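D,D-dipeptidase/D,D-carboxypeptidase (Enterococcus faecalis, PDB 4MUQ) is a zinc-dependent D,D-peptidase of vancomycin resistance, a D,D-dipeptidase and probably also a D,D-carboxypeptidase, caught here with a phosphinate analogue of D-Ala-D-Ala. Local coordinates at residues A[138-143]-A[167-172]; A[149-154]-A[186-191]; A[37-42]-A[54-59]; A[12-17]-A[26-31]. All coordinates share one frame; numbering follows the deposited sequence. Where two conformers were deposited one is given.

Contact 1 (A[138-143]-A[167-172]). With ZN (zinc ion), chain B; LY0 ((2R)-3-[(R)-[(1R)-1-aminoethyl](hydroxy)phosphoryl]-2-methylpropanoic acid), chain C; 2D8 ((2R)-3-[(R)-[(1S)-1-aminoethyl](hydroxy)phosphoryl]-2-methylpropanoic acid), chain D.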
# COMPACT_ATOMS: atom_id res chain seq x y z
N GLU A 138 9.98 -4.33 15.50
CA GLU A 138 9.86 -5.71 15.03
C GLU A 138 8.80 -5.80 13.93
O GLU A 138 9.01 -6.46 12.91
CB GLU A 138 9.48 -6.64 16.18
CG GLU A 138 10.62 -6.95 17.15
CD GLU A 138 10.30 -8.12 18.06
OE1 GLU A 138 10.40 -7.96 19.29
OE2 GLU A 138 9.97 -9.21 17.54
N PHE A 139 7.68 -5.12 14.12
CA PHE A 139 6.68 -5.05 13.07
C PHE A 139 7.27 -4.43 11.80
O PHE A 139 7.10 -4.96 10.69
CB PHE A 139 5.44 -4.25 13.50
CG PHE A 139 4.40 -4.15 12.42
CD1 PHE A 139 3.36 -5.07 12.35
CD2 PHE A 139 4.49 -3.16 11.44
CE1 PHE A 139 2.42 -5.00 11.33
CE2 PHE A 139 3.56 -3.10 10.41
CZ PHE A 139 2.52 -4.02 10.36
N ARG A 140 7.91 -3.28 11.97
CA ARG A 140 8.41 -2.52 10.84
C ARG A 140 9.42 -3.33 10.05
O ARG A 140 9.41 -3.30 8.81
CB ARG A 140 9.02 -1.20 11.34
CG ARG A 140 9.56 -0.30 10.26
CD ARG A 140 10.23 0.91 10.89
NE ARG A 140 9.26 1.90 11.39
CZ ARG A 140 9.00 2.09 12.68
NH1 ARG A 140 9.58 1.36 13.62
NH2 ARG A 140 8.13 3.03 13.05
N ARG A 141 10.26 -4.10 10.73
CA ARG A 141 11.28 -4.90 10.06
C ARG A 141 10.71 -6.16 9.41
O ARG A 141 11.24 -6.65 8.41
CB ARG A 141 12.43 -5.22 11.03
CG ARG A 141 13.22 -3.98 11.46
CD ARG A 141 14.39 -4.34 12.36
NE ARG A 141 15.34 -3.24 12.51
CZ ARG A 141 16.62 -3.39 12.84
NH1 ARG A 141 17.11 -4.60 13.07
NH2 ARG A 141 17.41 -2.33 12.95
N ALA A 142 9.62 -6.69 9.96
CA ALA A 142 8.97 -7.87 9.38
C ALA A 142 8.04 -7.53 8.20
O ALA A 142 7.84 -8.34 7.29
CB ALA A 142 8.19 -8.62 10.43
N ALA A 143 7.48 -6.33 8.23
CA ALA A 143 6.45 -5.93 7.29
C ALA A 143 6.74 -6.21 5.80
O ALA A 143 5.87 -6.75 5.10
CB ALA A 143 6.08 -4.46 7.50
N TRP A 167 4.31 5.84 11.68
CA TRP A 167 3.16 4.98 12.01
C TRP A 167 2.34 4.46 10.84
O TRP A 167 1.48 3.61 11.06
CB TRP A 167 2.19 5.76 12.92
CG TRP A 167 1.71 7.03 12.25
CD1 TRP A 167 0.71 7.15 11.33
CD2 TRP A 167 2.25 8.34 12.44
NE1 TRP A 167 0.59 8.46 10.94
CE2 TRP A 167 1.52 9.22 11.61
CE3 TRP A 167 3.28 8.87 13.23
CZ2 TRP A 167 1.79 10.59 11.54
CZ3 TRP A 167 3.54 10.24 13.17
CH2 TRP A 167 2.81 11.07 12.31
N HIS A 168 2.55 4.99 9.64
CA HIS A 168 1.67 4.72 8.50
C HIS A 168 2.25 3.66 7.56
O HIS A 168 3.34 3.85 6.98
CB HIS A 168 1.38 6.04 7.75
CG HIS A 168 0.52 5.88 6.54
ND1 HIS A 168 -0.74 6.44 6.44
CD2 HIS A 168 0.77 5.29 5.35
CE1 HIS A 168 -1.24 6.17 5.24
NE2 HIS A 168 -0.33 5.48 4.56
N PHE A 169 1.52 2.56 7.41
CA PHE A 169 2.00 1.44 6.59
C PHE A 169 1.04 1.18 5.45
O PHE A 169 -0.17 1.27 5.60
CB PHE A 169 2.18 0.19 7.47
CG PHE A 169 3.34 0.31 8.40
CD1 PHE A 169 4.58 -0.20 8.03
CD2 PHE A 169 3.22 1.01 9.59
CE1 PHE A 169 5.69 -0.06 8.87
CE2 PHE A 169 4.32 1.16 10.42
CZ PHE A 169 5.56 0.62 10.06
N ARG A 170 1.62 0.86 4.29
CA ARG A 170 0.85 0.64 3.07
C ARG A 170 1.07 -0.78 2.57
O ARG A 170 2.22 -1.23 2.46
CB ARG A 170 1.29 1.66 2.01
CG ARG A 170 0.90 1.33 0.57
CD ARG A 170 -0.60 1.32 0.32
NE ARG A 170 -0.84 0.76 -1.02
CZ ARG A 170 -0.89 1.47 -2.13
NH1 ARG A 170 -0.77 2.79 -2.10
NH2 ARG A 170 -1.06 0.85 -3.30
N TYR A 171 -0.02 -1.49 2.29
CA TYR A 171 0.08 -2.80 1.66
C TYR A 171 0.23 -2.64 0.16
O TYR A 171 -0.63 -2.03 -0.49
CB TYR A 171 -1.16 -3.62 1.97
CG TYR A 171 -1.10 -5.02 1.41
CD1 TYR A 171 -0.42 -6.01 2.08
CD2 TYR A 171 -1.73 -5.34 0.21
CE1 TYR A 171 -0.36 -7.30 1.58
CE2 TYR A 171 -1.69 -6.63 -0.29
CZ TYR A 171 -1.00 -7.60 0.40
OH TYR A 171 -0.93 -8.89 -0.09
N VAL A 172 1.31 -3.21 -0.39
CA VAL A 172 1.51 -3.28 -1.85
C VAL A 172 1.54 -4.73 -2.32
O VAL A 172 1.45 -5.00 -3.52
CB VAL A 172 2.79 -2.57 -2.31
CG1 VAL A 172 2.65 -1.06 -2.15
CG2 VAL A 172 4.01 -3.08 -1.55
ZN ZN B . -2.11 7.02 7.88
P LY0 C . -2.11 9.87 8.15
C1 LY0 C . -3.71 11.69 9.17
N1 LY0 C . -1.52 11.70 9.99
C2 LY0 C . -2.56 10.82 9.63
C4 LY0 C . -1.63 10.99 6.80
C5 LY0 C . -1.79 10.41 5.43
C6 LY0 C . -3.24 10.50 4.99
C7 LY0 C . -0.86 11.15 4.49
O31 LY0 C . -3.35 9.07 7.68
O32 LY0 C . -1.02 8.81 8.51
O61 LY0 C . -3.65 9.61 4.26
O62 LY0 C . -3.92 11.45 5.34
C4 2D8 D . -1.63 10.99 6.79
C5 2D8 D . -1.79 10.41 5.42
C6 2D8 D . -3.24 10.50 4.99
C7 2D8 D . -0.86 11.15 4.48
N1 2D8 D . -2.69 10.06 10.71
P 2D8 D . -2.11 9.87 8.14
C1 2D8 D . -3.69 11.68 9.20
C2 2D8 D . -2.47 10.89 9.60
O31 2D8 D . -3.36 9.09 7.69
O32 2D8 D . -1.02 8.81 8.51
O61 2D8 D . -3.65 9.61 4.26
O62 2D8 D . -3.92 11.45 5.34
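F139 and F169 meet in a T-shaped stack that seats helix 134-142 on the central antiparallel sheet of the Hedgehog/DD-peptidase fold. The edge of the F139 ring points into the face of F169: the planes stand at 83°, and CE2 of F139 sits over the centre of the F169 ring, 3.9 Å from its CD1. F139 reaches down from the helix because its CG is anti to the backbone N (chi1 179°). Its ring also touches L55, I58 and I62 of helix 49-62, so it plugs the junction of two helices and the sheet.

R140 takes the edge of the same F169 ring. Its CB lies 4.1 Å from F169 CZ, close to the ring plane, and the aliphatic chain crosses the phenyl group at about a right angle. Farther out the chain bends at chi3, and the guanidinium turns to Q150, D137 and backbone carbonyls, among them that of P166, so its polar end is engaged beyond F169, with D137 as the charged partner.

On strand 168-171 the neighbouring residue turns to the active site. H168 ND1 binds the zinc ion at 2.1 Å, with H108 and D115 completing the protein ligands, and E107 holds its NE2. W167 NE1 gives an in-plane hydrogen bond of 2.9 Å to O32, in LY0 and 2D8 alike, an oxygen that also ligates the zinc ion.

Contact 2 (A[149-154]-A[186-191]). With LY0 ((2R)-3-[(R)-[(1R)-1-aminoethyl](hydroxy)phosphoryl]-2-methylpropanoic acid), chain C; 2D8 ((2R)-3-[(R)-[(1S)-1-aminoethyl](hydroxy)phosphoryl]-2-methylpropanoic acid), chain D.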
# COMPACT_ATOMS: atom_id res chain seq x y z
N THR A 149 4.84 -1.84 3.52
CA THR A 149 5.98 -0.93 3.50
C THR A 149 5.67 0.28 4.39
O THR A 149 4.51 0.71 4.46
CB THR A 149 6.32 -0.48 2.04
OG1 THR A 149 7.60 0.15 2.01
CG2 THR A 149 5.26 0.47 1.46
N GLN A 150 6.67 0.84 5.05
CA GLN A 150 6.44 2.11 5.74
C GLN A 150 6.43 3.19 4.66
O GLN A 150 7.39 3.36 3.91
CB GLN A 150 7.53 2.39 6.76
CG GLN A 150 7.20 3.62 7.60
CD GLN A 150 8.33 4.00 8.51
OE1 GLN A 150 9.07 3.15 9.00
NE2 GLN A 150 8.48 5.30 8.75
N ARG A 151 5.32 3.90 4.58
CA ARG A 151 5.02 4.70 3.41
C ARG A 151 5.81 6.00 3.29
O ARG A 151 6.23 6.37 2.17
CB ARG A 151 3.53 4.98 3.36
CG ARG A 151 3.05 5.74 2.12
CD ARG A 151 3.31 4.93 0.87
NE ARG A 151 2.80 5.60 -0.33
CZ ARG A 151 3.48 6.49 -1.05
NH1 ARG A 151 4.70 6.86 -0.68
NH2 ARG A 151 2.92 7.01 -2.14
N TYR A 152 6.03 6.68 4.41
CA TYR A 152 6.51 8.06 4.41
C TYR A 152 7.78 8.18 5.23
O TYR A 152 7.75 8.39 6.45
CB TYR A 152 5.42 9.00 4.95
CG TYR A 152 4.12 8.96 4.17
CD1 TYR A 152 4.08 9.31 2.82
CD2 TYR A 152 2.93 8.58 4.77
CE1 TYR A 152 2.90 9.26 2.09
CE2 TYR A 152 1.74 8.54 4.05
CZ TYR A 152 1.73 8.88 2.71
OH TYR A 152 0.56 8.84 1.97
N ALA A 153 8.91 8.04 4.55
CA ALA A 153 10.20 8.13 5.21
C ALA A 153 10.73 9.56 5.24
O ALA A 153 10.41 10.37 4.35
CB ALA A 153 11.21 7.23 4.50
N ARG A 154 11.56 9.88 6.23
CA ARG A 154 12.15 11.21 6.31
C ARG A 154 12.96 11.55 5.05
O ARG A 154 12.90 12.68 4.55
CB ARG A 154 13.03 11.34 7.56
CG ARG A 154 13.63 12.72 7.76
CD ARG A 154 14.43 12.80 9.05
NE ARG A 154 15.42 11.73 9.11
CZ ARG A 154 16.15 11.43 10.17
NH1 ARG A 154 16.01 12.12 11.29
NH2 ARG A 154 17.03 10.43 10.12
N SER A 186 10.72 4.49 -2.00
CA SER A 186 9.35 4.91 -1.75
C SER A 186 8.47 4.29 -2.83
O SER A 186 8.97 3.82 -3.86
CB SER A 186 9.24 6.43 -1.83
OG SER A 186 9.54 6.90 -3.15
N LEU A 187 7.16 4.32 -2.62
CA LEU A 187 6.25 3.81 -3.65
C LEU A 187 6.36 4.62 -4.95
O LEU A 187 6.27 4.04 -6.03
CB LEU A 187 4.80 3.75 -3.14
CG LEU A 187 3.80 3.10 -4.11
CD1 LEU A 187 4.21 1.67 -4.50
CD2 LEU A 187 2.43 3.10 -3.47
N GLU A 188 6.58 5.93 -4.84
CA GLU A 188 6.84 6.77 -6.02
C GLU A 188 8.00 6.23 -6.84
O GLU A 188 7.91 6.09 -8.06
CB GLU A 188 7.15 8.21 -5.60
CG GLU A 188 5.92 9.05 -5.19
CD GLU A 188 5.37 8.74 -3.80
OE1 GLU A 188 6.02 8.03 -3.01
OE2 GLU A 188 4.25 9.23 -3.51
N GLU A 189 9.11 5.93 -6.16
CA GLU A 189 10.28 5.42 -6.85
C GLU A 189 10.01 4.06 -7.48
O GLU A 189 10.43 3.82 -8.62
CB GLU A 189 11.46 5.36 -5.89
CG GLU A 189 12.06 6.72 -5.57
CD GLU A 189 12.91 6.70 -4.32
OE1 GLU A 189 12.34 6.50 -3.23
OE2 GLU A 189 14.15 6.87 -4.43
N TYR A 190 9.33 3.17 -6.76
CA TYR A 190 9.02 1.85 -7.29
C TYR A 190 8.13 1.93 -8.53
O TYR A 190 8.30 1.18 -9.49
CB TYR A 190 8.38 0.97 -6.22
CG TYR A 190 8.20 -0.47 -6.66
CD1 TYR A 190 9.29 -1.25 -6.98
CD2 TYR A 190 6.93 -1.04 -6.75
CE1 TYR A 190 9.14 -2.57 -7.39
CE2 TYR A 190 6.77 -2.37 -7.16
CZ TYR A 190 7.89 -3.12 -7.48
OH TYR A 190 7.76 -4.43 -7.88
N THR A 191 7.19 2.86 -8.51
CA THR A 191 6.26 3.03 -9.63
C THR A 191 7.03 3.40 -10.91
O THR A 191 6.74 2.89 -12.00
CB THR A 191 5.19 4.08 -9.28
OG1 THR A 191 4.51 3.67 -8.09
CG2 THR A 191 4.15 4.22 -10.37
P LY0 C . -2.11 9.87 8.15
C1 LY0 C . -3.71 11.69 9.17
N1 LY0 C . -1.52 11.70 9.99
C2 LY0 C . -2.56 10.82 9.63
C4 LY0 C . -1.63 10.99 6.80
C5 LY0 C . -1.79 10.41 5.43
C6 LY0 C . -3.24 10.50 4.99
C7 LY0 C . -0.86 11.15 4.49
O31 LY0 C . -3.35 9.07 7.68
O32 LY0 C . -1.02 8.81 8.51
O61 LY0 C . -3.65 9.61 4.26
O62 LY0 C . -3.92 11.45 5.34
C4 2D8 D . -1.63 10.99 6.79
C5 2D8 D . -1.79 10.41 5.42
C6 2D8 D . -3.24 10.50 4.99
C7 2D8 D . -0.86 11.15 4.48
N1 2D8 D . -2.69 10.06 10.71
P 2D8 D . -2.11 9.87 8.14
C1 2D8 D . -3.69 11.68 9.20
C2 2D8 D . -2.47 10.89 9.60
O31 2D8 D . -3.36 9.09 7.69
O32 2D8 D . -1.02 8.81 8.51
O61 2D8 D . -3.65 9.61 4.26
O62 2D8 D . -3.92 11.45 5.34
O HOH W 1 6.67 4.35 0.25
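This is a largely buried contact, a salt bridge backed by apolar packing, formed where the chain leaves edge strand 148-150 of the central sheet and meets the first turn of helix 187-194. R151 grips E188 end-on. NH1 reaches OE1 at 2.9 Å on its syn lone pair, while NH2 gives the straighter bond to OE2, also 2.9 Å with an N-H...O angle of 169°, arriving from above the carboxylate plane. The two flat groups are consequently twisted, 51° apart, rather than coplanar.

The guanidinium is clamped between neighbours. L187 CB lies over the centre of one face, 3.7 Å from R151 CZ, and Y152 CE1 lies over the opposite face, off toward the guanidinium's rim. With CG anti to the backbone N (chi1 -176°), R151 lays that carbon over the centre of the Y152 ring, and the bend at chi2 sends the rest of the chain toward the helix. A second carboxylate, that of E107, takes R151 NE, and E107 also holds the zinc ligand H168; E107 is thus the second-shell residue, and R151 probably helps to hold it in place. Y152 itself lines the ligand pocket, its OH 3.7 Å from the methyl carbon C7 of LY0.

At the helix start, S186 and E189 form a capping box: E189 N bonds to S186 OG at 3.2 Å, and E189 OE1 accepts from S186 N in return. A water links the segments a second time, donating to R151 O at 2.8 Å and accepting from L187 N at 2.9 Å.

Contact 3 (A[37-42]-A[54-59])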
# COMPACT_ATOMS: atom_id res chain seq x y z
N PRO A 37 -13.59 -5.81 9.26
CA PRO A 37 -12.87 -5.33 10.44
C PRO A 37 -11.51 -6.00 10.53
O PRO A 37 -11.41 -7.21 10.33
CB PRO A 37 -13.76 -5.79 11.60
CG PRO A 37 -15.13 -5.88 11.01
CD PRO A 37 -14.90 -6.39 9.61
N ALA A 38 -10.48 -5.22 10.85
CA ALA A 38 -9.13 -5.76 10.90
C ALA A 38 -8.96 -6.75 12.04
O ALA A 38 -8.21 -7.72 11.92
CB ALA A 38 -8.12 -4.64 11.04
N ASP A 39 -9.68 -6.53 13.13
CA ASP A 39 -9.54 -7.34 14.33
C ASP A 39 -10.83 -7.25 15.13
O ASP A 39 -11.45 -6.18 15.18
CB ASP A 39 -8.35 -6.83 15.15
CG ASP A 39 -7.94 -7.79 16.26
OD1 ASP A 39 -6.90 -8.46 16.11
OD2 ASP A 39 -8.67 -7.90 17.27
N ILE A 40 -11.22 -8.36 15.74
CA ILE A 40 -12.37 -8.46 16.67
C ILE A 40 -12.30 -7.39 17.77
O ILE A 40 -13.34 -6.91 18.26
CB ILE A 40 -12.39 -9.88 17.34
CG1 ILE A 40 -12.90 -10.94 16.37
CG2 ILE A 40 -13.19 -9.90 18.63
CD1 ILE A 40 -13.89 -10.42 15.36
N ARG A 41 -11.09 -7.02 18.15
CA ARG A 41 -10.88 -6.07 19.23
C ARG A 41 -11.09 -4.63 18.77
O ARG A 41 -11.24 -3.73 19.59
CB ARG A 41 -9.48 -6.24 19.83
CG ARG A 41 -9.32 -7.53 20.63
CD ARG A 41 -7.85 -7.91 20.83
NE ARG A 41 -7.26 -8.46 19.61
CZ ARG A 41 -6.07 -9.05 19.56
NH1 ARG A 41 -5.35 -9.19 20.67
NH2 ARG A 41 -5.61 -9.53 18.41
N PHE A 42 -11.12 -4.43 17.45
CA PHE A 42 -11.29 -3.10 16.86
C PHE A 42 -12.28 -3.13 15.69
O PHE A 42 -11.89 -2.96 14.53
CB PHE A 42 -9.92 -2.56 16.42
CG PHE A 42 -8.94 -2.46 17.54
CD1 PHE A 42 -8.94 -1.34 18.36
CD2 PHE A 42 -8.06 -3.49 17.81
CE1 PHE A 42 -8.06 -1.23 19.42
CE2 PHE A 42 -7.18 -3.40 18.88
CZ PHE A 42 -7.18 -2.27 19.68
N VAL A 54 -3.20 -10.42 6.27
CA VAL A 54 -1.75 -10.28 6.32
C VAL A 54 -1.31 -9.62 7.62
O VAL A 54 -0.32 -10.04 8.24
CB VAL A 54 -1.24 -9.49 5.09
CG1 VAL A 54 0.18 -9.02 5.30
CG2 VAL A 54 -1.35 -10.34 3.84
N LEU A 55 -2.06 -8.61 8.05
CA LEU A 55 -1.74 -7.92 9.29
C LEU A 55 -1.75 -8.92 10.45
O LEU A 55 -0.84 -8.93 11.27
CB LEU A 55 -2.76 -6.80 9.55
CG LEU A 55 -2.32 -5.75 10.56
CD1 LEU A 55 -1.11 -4.99 10.03
CD2 LEU A 55 -3.47 -4.80 10.87
N GLN A 56 -2.77 -9.78 10.49
CA GLN A 56 -2.82 -10.80 11.53
C GLN A 56 -1.61 -11.73 11.48
O GLN A 56 -1.07 -12.10 12.53
CB GLN A 56 -4.12 -11.62 11.44
CG GLN A 56 -5.37 -10.83 11.83
CD GLN A 56 -5.34 -10.38 13.28
OE1 GLN A 56 -4.76 -11.04 14.15
NE2 GLN A 56 -5.96 -9.23 13.56
N LEU A 57 -1.18 -12.11 10.28
CA LEU A 57 0.01 -12.95 10.14
C LEU A 57 1.26 -12.27 10.73
O LEU A 57 2.07 -12.92 11.39
CB LEU A 57 0.26 -13.31 8.67
CG LEU A 57 -0.72 -14.26 7.99
CD1 LEU A 57 -0.38 -14.41 6.52
CD2 LEU A 57 -0.72 -15.63 8.66
N ILE A 58 1.41 -10.97 10.49
CA ILE A 58 2.58 -10.27 11.03
C ILE A 58 2.52 -10.19 12.55
O ILE A 58 3.52 -10.44 13.22
CB ILE A 58 2.73 -8.85 10.44
CG1 ILE A 58 2.82 -8.89 8.92
CG2 ILE A 58 3.99 -8.21 10.97
CD1 ILE A 58 2.66 -7.53 8.26
N PHE A 59 1.34 -9.85 13.08
CA PHE A 59 1.14 -9.78 14.53
C PHE A 59 1.44 -11.13 15.17
O PHE A 59 2.06 -11.20 16.24
CB PHE A 59 -0.29 -9.33 14.87
CG PHE A 59 -0.57 -7.89 14.56
CD1 PHE A 59 0.46 -6.97 14.45
CD2 PHE A 59 -1.88 -7.47 14.37
CE1 PHE A 59 0.18 -5.64 14.16
CE2 PHE A 59 -2.16 -6.14 14.08
CZ PHE A 59 -1.12 -5.23 13.97
O HOH W 2 -5.75 -7.64 10.91
O HOH W 3 -3.60 -10.28 16.48
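The amide of Q56 comes in at the D39 carboxylate with the two planes 43° apart, while R41 takes the carboxylate from its syn side, with donors tilted from its plane. The guanidinium of R41 lies side-on to the carboxylate, NE to OD2 and NH2 to OD1, with OD2 and a water in plane at its own edge.

Q56 NE2 serves two acceptors. It bonds to D39 OD1 at 2.8 Å, meeting that oxygen on its anti side, and more loosely to A38 O at 3.2 Å. The bend of Q56 at chi2 (-63°) swings its amide from the helix toward the turn.

The loop it meets contains an Asx turn: D39 OD2 accepts from R41 N at 2.7 Å, within a type I beta turn from D39 to F42. Each carboxylate oxygen therefore receives two donors, which should fix the rotation of the group. The turn links strands 35-39 and 45-48, and Q56 fastens it to helix 49-62. Two waters reinforce the joint, one between A38 O and Q56 NE2, the other joining Q56 OE1, 2.7 Å away, to R41 NH2 by a weak bond.

Contact 4 (A[12-17]-A[26-31])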
# COMPACT_ATOMS: atom_id res chain seq x y z
N GLU A 12 -9.34 0.32 -15.52
CA GLU A 12 -8.78 -0.64 -14.58
C GLU A 12 -7.39 -0.24 -14.09
O GLU A 12 -6.89 -0.81 -13.11
CB GLU A 12 -8.77 -2.05 -15.18
CG GLU A 12 -10.17 -2.59 -15.46
CD GLU A 12 -10.16 -4.05 -15.86
OE1 GLU A 12 -9.74 -4.89 -15.03
OE2 GLU A 12 -10.58 -4.37 -16.99
N ILE A 13 -6.78 0.76 -14.72
CA ILE A 13 -5.51 1.28 -14.17
C ILE A 13 -5.71 1.94 -12.81
O ILE A 13 -4.74 2.19 -12.09
CB ILE A 13 -4.76 2.27 -15.12
CG1 ILE A 13 -5.50 3.60 -15.26
CG2 ILE A 13 -4.48 1.65 -16.48
CD1 ILE A 13 -4.69 4.65 -15.99
N TYR A 14 -6.96 2.19 -12.44
CA TYR A 14 -7.26 2.90 -11.21
C TYR A 14 -7.69 1.94 -10.10
O TYR A 14 -8.18 2.38 -9.04
CB TYR A 14 -8.30 3.99 -11.48
CG TYR A 14 -7.88 4.97 -12.55
CD1 TYR A 14 -6.75 5.78 -12.38
CD2 TYR A 14 -8.59 5.08 -13.74
CE1 TYR A 14 -6.35 6.67 -13.36
CE2 TYR A 14 -8.19 5.97 -14.72
CZ TYR A 14 -7.08 6.77 -14.53
OH TYR A 14 -6.70 7.64 -15.52
N CYS A 15 -7.47 0.64 -10.32
CA CYS A 15 -7.73 -0.40 -9.32
C CYS A 15 -6.49 -1.25 -9.05
O CYS A 15 -5.68 -1.45 -9.95
CB CYS A 15 -8.85 -1.32 -9.79
SG CYS A 15 -10.42 -0.50 -10.17
N GLY A 16 -6.34 -1.76 -7.82
CA GLY A 16 -5.30 -2.74 -7.53
C GLY A 16 -4.38 -2.44 -6.35
O GLY A 16 -4.42 -1.33 -5.79
N ASN A 17 -3.55 -3.41 -6.00
CA ASN A 17 -2.66 -3.29 -4.84
C ASN A 17 -1.56 -2.26 -5.00
O ASN A 17 -0.97 -1.82 -4.00
CB ASN A 17 -1.96 -4.62 -4.52
CG ASN A 17 -2.89 -5.67 -3.96
OD1 ASN A 17 -3.99 -5.37 -3.48
ND2 ASN A 17 -2.44 -6.92 -3.98
N PRO A 26 -4.77 11.32 -7.90
CA PRO A 26 -5.88 11.07 -6.97
C PRO A 26 -6.47 9.67 -7.11
O PRO A 26 -6.25 8.96 -8.09
CB PRO A 26 -6.91 12.12 -7.40
CG PRO A 26 -6.68 12.26 -8.88
CD PRO A 26 -5.16 12.19 -9.01
N LEU A 27 -7.23 9.27 -6.09
CA LEU A 27 -8.07 8.08 -6.19
C LEU A 27 -9.19 8.40 -7.17
O LEU A 27 -9.83 9.46 -7.07
CB LEU A 27 -8.64 7.75 -4.80
CG LEU A 27 -9.39 6.43 -4.59
CD1 LEU A 27 -8.46 5.23 -4.76
CD2 LEU A 27 -10.00 6.41 -3.20
N ARG A 28 -9.44 7.51 -8.13
CA ARG A 28 -10.48 7.76 -9.11
C ARG A 28 -11.65 6.79 -9.00
O ARG A 28 -12.76 7.08 -9.45
CB ARG A 28 -9.91 7.76 -10.52
CG ARG A 28 -8.88 8.85 -10.71
CD ARG A 28 -8.53 9.05 -12.16
NE ARG A 28 -7.43 9.99 -12.32
CZ ARG A 28 -7.58 11.31 -12.32
NH1 ARG A 28 -8.78 11.85 -12.17
NH2 ARG A 28 -6.52 12.10 -12.48
N ASP A 29 -11.39 5.63 -8.40
CA ASP A 29 -12.46 4.70 -8.09
C ASP A 29 -12.60 4.59 -6.57
O ASP A 29 -11.70 4.12 -5.89
CB ASP A 29 -12.19 3.32 -8.70
CG ASP A 29 -13.24 2.29 -8.32
OD1 ASP A 29 -14.30 2.24 -8.98
OD2 ASP A 29 -12.99 1.52 -7.36
N ASN A 30 -13.75 5.05 -6.07
CA ASN A 30 -14.02 5.04 -4.63
C ASN A 30 -14.60 3.71 -4.18
O ASN A 30 -14.69 3.43 -2.99
CB ASN A 30 -14.97 6.18 -4.27
CG ASN A 30 -16.23 6.20 -5.14
OD1 ASN A 30 -16.61 5.20 -5.75
ND2 ASN A 30 -16.89 7.36 -5.19
N ASN A 31 -14.99 2.90 -5.16
CA ASN A 31 -15.78 1.70 -4.92
C ASN A 31 -14.99 0.54 -4.34
O ASN A 31 -15.03 -0.57 -4.88
CB ASN A 31 -16.48 1.27 -6.21
CG ASN A 31 -17.65 0.34 -5.97
OD1 ASN A 31 -18.18 0.28 -4.86
ND2 ASN A 31 -18.05 -0.39 -7.00
O HOH W 4 -7.83 5.22 -8.24
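Y14 presents a ring face to R28, whose CD sits over it in a CH-pi contact. CD is 3.6 Å from the ring centroid, only 19° off the normal, and its nearest ring atom is Y14 CE1 at 3.4 Å. The rest of the arginine follows: CB lies near Y14 CG at the root of the ring, and NE passes 3.6 Å from Y14 CE1. An extended run from CG to NE carries the chain along the tyrosine toward its hydroxyl end. The guanidinium does not lie flat on the ring; the planes are 70° apart, so the methylene rather than the charged group makes the overlap.

Other residues flank both partners. I13 CG1 rests over the centre of the opposite face of Y14, making the ring the middle layer between isoleucine and arginine, while P26 CG lies over one face of the R28 guanidinium.

This is surface packing within the long connection from strand 3-9 to strand 35-39, away from the active site. It folds the connection back on itself, pairing residues around a short 3-10 segment with a stretch that has no regular structure. Backbone bonds from I13 to N241 and from C15 to G239 tie the first segment to the C-terminal sheet region, whereas L27 bonds to N104.

No direct hydrogen bond joins the two segments. Instead a water bridges them, donating to Y14 O at 3.0 Å and accepting from R28 N at 2.8 Å. Beside it D29 CB approaches Y14 O at 4.1 Å.

Overall arrangement
From the N terminus, contact 4 comes first, closing a short loop within the connection between strands 3-9 and 35-39. Contact 3 follows in series, folding the turn after strand 35-39 onto helix 49-62. Contacts 1 and 2 come later and cross: 149-154 lies between the two segments of contact 1, and 167-172 between those of contact 2. They share the central sheet, where strands 148-150 and 168-171 are neighbours, and both touch the ligand. Helix 49-62 joins contact 3 to contact 1 through packing of L55, I58 and F59 on F139. N17, in contact 4, reaches contact 1 through a hydrogen bond from R170 to its carbonyl.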